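Local coordinates for protein dihydrolipoyl dehydrogenase (Elizabethkingia anophelis NUHP1, PDB 6UZI) that probably oxidises protein-bound dihydrolipoyl groups to lipoyl groups with NAD(+) as electron acceptor, using one FAD per subunit, at residues A[11-24]-A[34-48]. Sequence-based numbering, arbitrary orientation.
Sequences QFDVAVIGSGPGGY and GFKTVIIEKYSTLGG. With FAD (flavin-adenine dinucleotide), chain E.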
loop_
_atom_site.group_PDB
_atom_site.type_symbol
_atom_site.label_atom_id
_atom_site.label_comp_id
_atom_site.label_asym_id
_atom_site.label_seq_id
_atom_site.Cartn_x
_atom_site.Cartn_y
_atom_site.Cartn_z
ATOM N N GLN A 11 -6.895 23.884 -38.182
ATOM C CA GLN A 11 -6.615 22.508 -38.571
ATOM C C GLN A 11 -5.752 21.827 -37.521
ATOM O O GLN A 11 -4.805 22.422 -37.000
ATOM C CB GLN A 11 -5.934 22.451 -39.948
ATOM C CG GLN A 11 -6.911 22.688 -41.103
ATOM C CD GLN A 11 -6.288 23.384 -42.311
ATOM O OE1 GLN A 11 -5.308 24.124 -42.192
ATOM N NE2 GLN A 11 -6.869 23.151 -43.484
ATOM N N PHE A 12 -6.101 20.581 -37.201
ATOM C CA PHE A 12 -5.377 19.788 -36.220
ATOM C C PHE A 12 -5.181 18.382 -36.765
ATOM O O PHE A 12 -5.896 17.941 -37.672
ATOM C CB PHE A 12 -6.114 19.733 -34.874
ATOM C CG PHE A 12 -6.354 21.081 -34.257
ATOM C CD1 PHE A 12 -7.455 21.839 -34.624
ATOM C CD2 PHE A 12 -5.486 21.587 -33.306
ATOM C CE1 PHE A 12 -7.681 23.073 -34.058
ATOM C CE2 PHE A 12 -5.713 22.819 -32.734
ATOM C CZ PHE A 12 -6.813 23.562 -33.111
ATOM N N ASP A 13 -4.188 17.679 -36.206
ATOM C CA ASP A 13 -3.965 16.284 -36.575
ATOM C C ASP A 13 -4.940 15.363 -35.864
ATOM O O ASP A 13 -5.515 14.459 -36.482
ATOM C CB ASP A 13 -2.539 15.856 -36.233
ATOM C CG ASP A 13 -1.498 16.537 -37.090
ATOM O OD1 ASP A 13 -1.776 16.800 -38.281
ATOM O OD2 ASP A 13 -0.400 16.807 -36.561
ATOM N N VAL A 14 -5.149 15.602 -34.573
ATOM C CA VAL A 14 -5.998 14.777 -33.723
ATOM C C VAL A 14 -6.866 15.693 -32.880
ATOM O O VAL A 14 -6.372 16.666 -32.300
ATOM C CB VAL A 14 -5.164 13.863 -32.803
ATOM C CG1 VAL A 14 -6.074 13.043 -31.906
ATOM C CG2 VAL A 14 -4.234 12.967 -33.618
ATOM N N ALA A 15 -8.152 15.377 -32.800
ATOM C CA ALA A 15 -9.073 16.047 -31.897
ATOM C C ALA A 15 -9.564 15.039 -30.876
ATOM O O ALA A 15 -9.800 13.870 -31.206
ATOM C CB ALA A 15 -10.263 16.657 -32.635
ATOM N N VAL A 16 -9.682 15.488 -29.632
ATOM C CA VAL A 16 -10.139 14.651 -28.536
ATOM C C VAL A 16 -11.372 15.317 -27.959
ATOM O O VAL A 16 -11.304 16.453 -27.477
ATOM C CB VAL A 16 -9.051 14.466 -27.466
ATOM C CG1 VAL A 16 -9.550 13.568 -26.347
ATOM C CG2 VAL A 16 -7.776 13.904 -28.095
ATOM N N ILE A 17 -12.499 14.629 -28.030
ATOM C CA ILE A 17 -13.755 15.140 -27.501
ATOM C C ILE A 17 -13.966 14.493 -26.142
ATOM O O ILE A 17 -14.189 13.284 -26.048
ATOM C CB ILE A 17 -14.932 14.875 -28.449
ATOM C CG1 ILE A 17 -14.626 15.429 -29.843
ATOM C CG2 ILE A 17 -16.198 15.508 -27.902
ATOM C CD1 ILE A 17 -15.696 15.152 -30.848
ATOM N N GLY A 18 -13.868 15.298 -25.086
ATOM C CA GLY A 18 -13.969 14.809 -23.725
ATOM C C GLY A 18 -12.654 14.971 -22.995
ATOM O O GLY A 18 -11.608 14.600 -23.531
ATOM N N SER A 19 -12.674 15.529 -21.786
ATOM C CA SER A 19 -11.446 15.792 -21.044
ATOM C C SER A 19 -11.341 14.948 -19.776
ATOM O O SER A 19 -10.681 15.346 -18.811
ATOM C CB SER A 19 -11.334 17.280 -20.717
ATOM O OG SER A 19 -12.251 17.658 -19.707
ATOM N N GLY A 20 -11.965 13.766 -19.773
ATOM C CA GLY A 20 -11.803 12.849 -18.683
ATOM C C GLY A 20 -10.428 12.210 -18.708
ATOM O O GLY A 20 -9.589 12.525 -19.565
ATOM N N PRO A 21 -10.180 11.298 -17.764
ATOM C CA PRO A 21 -8.860 10.648 -17.705
ATOM C C PRO A 21 -8.450 10.001 -19.017
ATOM O O PRO A 21 -7.286 10.111 -19.417
ATOM C CB PRO A 21 -9.035 9.616 -16.587
ATOM C CG PRO A 21 -10.111 10.168 -15.747
ATOM C CD PRO A 21 -11.070 10.823 -16.698
ATOM N N GLY A 22 -9.384 9.353 -19.715
ATOM C CA GLY A 22 -9.060 8.827 -21.029
ATOM C C GLY A 22 -8.720 9.930 -22.010
ATOM O O GLY A 22 -7.698 9.872 -22.698
ATOM N N GLY A 23 -9.554 10.968 -22.059
ATOM C CA GLY A 23 -9.381 12.059 -22.995
ATOM C C GLY A 23 -8.063 12.798 -22.883
ATOM O O GLY A 23 -7.304 12.859 -23.854
ATOM N N TYR A 24 -7.762 13.354 -21.707
ATOM C CA TYR A 24 -6.589 14.213 -21.605
ATOM C C TYR A 24 -5.291 13.414 -21.578
ATOM O O TYR A 24 -4.247 13.924 -22.008
ATOM C CB TYR A 24 -6.719 15.148 -20.396
ATOM C CG TYR A 24 -6.355 14.590 -19.042
ATOM C CD1 TYR A 24 -5.039 14.562 -18.604
ATOM C CD2 TYR A 24 -7.339 14.137 -18.176
ATOM C CE1 TYR A 24 -4.707 14.065 -17.357
ATOM C CE2 TYR A 24 -7.019 13.640 -16.925
ATOM C CZ TYR A 24 -5.701 13.607 -16.520
ATOM O OH TYR A 24 -5.383 13.112 -15.276
ATOM N N GLY A 34 3.962 13.755 -31.522
ATOM C CA GLY A 34 4.194 14.756 -32.540
ATOM C C GLY A 34 2.969 15.285 -33.254
ATOM O O GLY A 34 3.121 16.087 -34.186
ATOM N N PHE A 35 1.769 14.925 -32.812
ATOM C CA PHE A 35 0.555 15.375 -33.472
ATOM C C PHE A 35 0.189 16.769 -32.992
ATOM O O PHE A 35 0.373 17.101 -31.818
ATOM C CB PHE A 35 -0.602 14.429 -33.161
ATOM C CG PHE A 35 -0.461 13.067 -33.761
ATOM C CD1 PHE A 35 -0.446 12.899 -35.135
ATOM C CD2 PHE A 35 -0.346 11.951 -32.949
ATOM C CE1 PHE A 35 -0.334 11.643 -35.693
ATOM C CE2 PHE A 35 -0.224 10.694 -33.499
ATOM C CZ PHE A 35 -0.218 10.539 -34.878
ATOM N N LYS A 36 -0.329 17.587 -33.909
ATOM C CA LYS A 36 -0.974 18.837 -33.525
ATOM C C LYS A 36 -2.334 18.464 -32.956
ATOM O O LYS A 36 -3.209 17.996 -33.690
ATOM C CB LYS A 36 -1.111 19.786 -34.708
ATOM C CG LYS A 36 -1.363 21.228 -34.290
ATOM C CD LYS A 36 -2.212 21.973 -35.305
ATOM C CE LYS A 36 -2.261 23.467 -35.020
ATOM N NZ LYS A 36 -1.403 24.224 -35.981
ATOM N N THR A 37 -2.505 18.639 -31.649
ATOM C CA THR A 37 -3.627 18.055 -30.930
ATOM C C THR A 37 -4.503 19.122 -30.287
ATOM O O THR A 37 -4.007 20.117 -29.748
ATOM C CB THR A 37 -3.121 17.085 -29.864
ATOM O OG1 THR A 37 -2.163 16.204 -30.456
ATOM C CG2 THR A 37 -4.265 16.259 -29.308
ATOM N N VAL A 38 -5.808 18.900 -30.331
ATOM C CA VAL A 38 -6.771 19.766 -29.672
ATOM C C VAL A 38 -7.692 18.894 -28.829
ATOM O O VAL A 38 -7.996 17.752 -29.197
ATOM C CB VAL A 38 -7.575 20.610 -30.688
ATOM C CG1 VAL A 38 -8.318 19.714 -31.669
ATOM C CG2 VAL A 38 -8.538 21.545 -29.971
ATOM N N ILE A 39 -8.102 19.416 -27.679
ATOM C CA ILE A 39 -9.027 18.726 -26.793
ATOM C C ILE A 39 -10.190 19.669 -26.514
ATOM O O ILE A 39 -9.998 20.877 -26.329
ATOM C CB ILE A 39 -8.342 18.259 -25.489
ATOM C CG1 ILE A 39 -9.297 17.406 -24.659
ATOM C CG2 ILE A 39 -7.826 19.443 -24.676
ATOM C CD1 ILE A 39 -8.625 16.705 -23.478
ATOM N N ILE A 40 -11.400 19.119 -26.511
ATOM C CA ILE A 40 -12.624 19.896 -26.380
ATOM C C ILE A 40 -13.357 19.420 -25.132
ATOM O O ILE A 40 -13.521 18.212 -24.929
ATOM C CB ILE A 40 -13.502 19.755 -27.636
ATOM C CG1 ILE A 40 -12.722 20.209 -28.872
ATOM C CG2 ILE A 40 -14.784 20.571 -27.500
ATOM C CD1 ILE A 40 -13.270 19.693 -30.170
ATOM N N GLU A 41 -13.788 20.367 -24.298
ATOM C CA GLU A 41 -14.525 20.073 -23.073
ATOM C C GLU A 41 -15.683 21.042 -22.890
ATOM O O GLU A 41 -15.493 22.261 -22.957
ATOM C CB GLU A 41 -13.621 20.134 -21.842
ATOM C CG GLU A 41 -14.392 19.980 -20.538
ATOM C CD GLU A 41 -15.262 18.730 -20.511
ATOM O OE1 GLU A 41 -14.719 17.602 -20.584
ATOM O OE2 GLU A 41 -16.496 18.884 -20.427
ATOM N N LYS A 42 -16.878 20.490 -22.645
ATOM C CA LYS A 42 -18.082 21.288 -22.412
ATOM C C LYS A 42 -18.141 21.850 -20.996
ATOM O O LYS A 42 -18.749 22.905 -20.778
ATOM C CB LYS A 42 -19.326 20.437 -22.670
ATOM C CG LYS A 42 -19.308 19.118 -21.911
ATOM C CD LYS A 42 -20.691 18.561 -21.685
ATOM C CE LYS A 42 -21.334 18.201 -22.994
ATOM N NZ LYS A 42 -22.672 17.586 -22.792
ATOM N N TYR A 43 -17.522 21.167 -20.035
ATOM C CA TYR A 43 -17.496 21.613 -18.651
ATOM C C TYR A 43 -16.623 22.854 -18.504
ATOM O O TYR A 43 -15.780 23.163 -19.351
ATOM C CB TYR A 43 -16.974 20.498 -17.742
ATOM C CG TYR A 43 -17.451 20.551 -16.308
ATOM C CD1 TYR A 43 -16.559 20.840 -15.277
ATOM C CD2 TYR A 43 -18.780 20.324 -15.977
ATOM C CE1 TYR A 43 -16.970 20.898 -13.959
ATOM C CE2 TYR A 43 -19.207 20.381 -14.651
ATOM C CZ TYR A 43 -18.293 20.670 -13.647
ATOM O OH TYR A 43 -18.700 20.732 -12.330
ATOM N N SER A 44 -16.850 23.582 -17.408
ATOM C CA SER A 44 -16.067 24.784 -17.148
ATOM C C SER A 44 -14.601 24.445 -16.918
ATOM O O SER A 44 -13.719 25.258 -17.216
ATOM C CB SER A 44 -16.637 25.540 -15.949
ATOM O OG SER A 44 -16.550 24.755 -14.773
ATOM N N THR A 45 -14.322 23.262 -16.377
ATOM C CA THR A 45 -12.960 22.840 -16.110
ATOM C C THR A 45 -12.697 21.476 -16.740
ATOM O O THR A 45 -13.617 20.733 -17.088
ATOM C CB THR A 45 -12.692 22.779 -14.603
ATOM O OG1 THR A 45 -13.591 21.845 -14.000
ATOM C CG2 THR A 45 -12.903 24.147 -13.971
ATOM N N LEU A 46 -11.416 21.148 -16.864
ATOM C CA LEU A 46 -10.985 19.885 -17.441
ATOM C C LEU A 46 -10.911 18.826 -16.344
ATOM O O LEU A 46 -10.829 19.143 -15.156
ATOM C CB LEU A 46 -9.625 20.055 -18.120
ATOM C CG LEU A 46 -9.536 21.174 -19.162
ATOM C CD1 LEU A 46 -8.153 21.215 -19.816
ATOM C CD2 LEU A 46 -10.646 21.057 -20.202
ATOM N N GLY A 47 -10.939 17.555 -16.750
ATOM C CA GLY A 47 -10.800 16.487 -15.773
ATOM C C GLY A 47 -11.870 15.415 -15.840
ATOM O O GLY A 47 -11.689 14.309 -15.315
ATOM N N GLY A 48 -13.017 15.754 -16.426
ATOM C CA GLY A 48 -14.059 14.771 -16.617
ATOM C C GLY A 48 -14.797 14.390 -15.344
ATOM O O GLY A 48 -14.810 15.111 -14.342
HETATM P PA FAD E . -15.420 10.981 -18.386
HETATM O O1A FAD E . -14.546 11.088 -17.193
HETATM O O2A FAD E . -16.758 10.365 -17.962
HETATM O O5B FAD E . -15.749 12.452 -18.910
HETATM C C5B FAD E . -15.716 12.676 -20.329
HETATM C C4B FAD E . -15.861 14.156 -20.569
HETATM O O4B FAD E . -16.436 14.384 -21.868
HETATM C C3B FAD E . -16.740 14.922 -19.567
HETATM O O3B FAD E . -15.932 15.864 -18.874
HETATM C C2B FAD E . -17.772 15.648 -20.449
HETATM O O2B FAD E . -18.035 16.974 -20.001
HETATM C C1B FAD E . -17.098 15.625 -21.819
HETATM N N9A FAD E . -18.006 15.677 -22.954
HETATM C C8A FAD E . -19.041 14.817 -23.225
HETATM N N7A FAD E . -19.658 15.062 -24.353
HETATM C C5A FAD E . -18.987 16.167 -24.865
HETATM C C6A FAD E . -19.153 16.915 -26.042
HETATM N N6A FAD E . -20.056 16.630 -26.985
HETATM N N1A FAD E . -18.325 17.964 -26.241
HETATM C C2A FAD E . -17.395 18.233 -25.317
HETATM N N3A FAD E . -17.139 17.593 -24.172
HETATM C C4A FAD E . -17.975 16.558 -24.003
HETATM N N1 FAD E . -13.267 5.027 -11.571
HETATM C C2 FAD E . -12.126 4.493 -11.071
HETATM O O2 FAD E . -11.307 3.937 -11.802
HETATM N N3 FAD E . -11.859 4.585 -9.716
HETATM C C4 FAD E . -12.663 5.193 -8.769
HETATM O O4 FAD E . -12.321 5.227 -7.589
HETATM C C4X FAD E . -13.869 5.761 -9.308
HETATM N N5 FAD E . -14.673 6.384 -8.496
HETATM C C5X FAD E . -15.803 6.978 -9.038
HETATM C C6 FAD E . -16.645 7.700 -8.194
HETATM C C7 FAD E . -17.755 8.372 -8.692
HETATM C C7M FAD E . -18.629 9.157 -7.750
HETATM C C8 FAD E . -18.036 8.319 -10.070
HETATM C C8M FAD E . -19.193 9.087 -10.655
HETATM C C9 FAD E . -17.211 7.581 -10.912
HETATM C C9A FAD E . -16.097 6.916 -10.410
HETATM N N10 FAD E . -15.210 6.214 -11.248
HETATM C C10 FAD E . -14.087 5.631 -10.728
HETATM C "C1'" FAD E . -15.455 6.126 -12.691
HETATM C "C2'" FAD E . -14.639 7.142 -13.479
HETATM O "O2'" FAD E . -15.118 8.469 -13.250
HETATM C "C3'" FAD E . -14.646 6.825 -14.975
HETATM O "O3'" FAD E . -14.439 5.433 -15.172
HETATM C "C4'" FAD E . -13.584 7.606 -15.749
HETATM O "O4'" FAD E . -13.741 8.993 -15.443
HETATM C "C5'" FAD E . -13.634 7.363 -17.243
HETATM O "O5'" FAD E . -13.620 8.673 -17.840
HETATM P P FAD E . -13.556 8.970 -19.440
HETATM O O1P FAD E . -12.309 9.620 -19.916
HETATM O O2P FAD E . -13.936 7.783 -20.300
HETATM O O3P FAD E . -14.779 10.001 -19.476
#
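Val14 to Gly18 and Lys36 to Ile40 are joined by an unbroken run of backbone hydrogen bonds between parallel strands: Lys36 O receives Val14 N, Val14 O receives Val38 N, Val38 O receives Val16 N, Val16 O receives Ile40 N, and Ile40 O receives Gly18 N. The axes of strands 14-17 and 37-41 differ by only 17°. At the start, Lys36 O also takes Asp13 N (2.7 Å), while Asp13 OD2 accepts Lys36 N (2.8 Å, N-H...O 172°) on its anti side, well out of the carboxylate plane. Val38 CB sits 3.6 Å from the Phe12 ring centroid, over the face, a CH-pi contact; Val14 CG2 covers a face of Phe35 in the same manner.

At the far end the polar groups converge on Glu41. Glu41 OE1 accepts Ser19 OG (2.6 Å), Ser19 N (3.2 Å) and the FAD hydroxyl O3B (2.7 Å); OE2 takes ribose O2B and Tyr43 N, the latter on its anti lone pair. With chi1 at 73°, Ser19 OG lies between its backbone N and carbonyl carbon, where it reaches Glu41 while also accepting Gly47 N (3.2 Å). Five donors thus hold the carboxylate, which would probably favour its charged form. Gly22 N, in the first turn of helix 21-32, donates to FAD O1P.

Strand, glycine-rich turn (Gly18, Gly20), helix carrying Gly23 in its first turn, and second strand ending in a ribose-binding acidic residue form the beta-alpha-beta unit of a Rossmann-type dinucleotide-binding fold, here the FAD site.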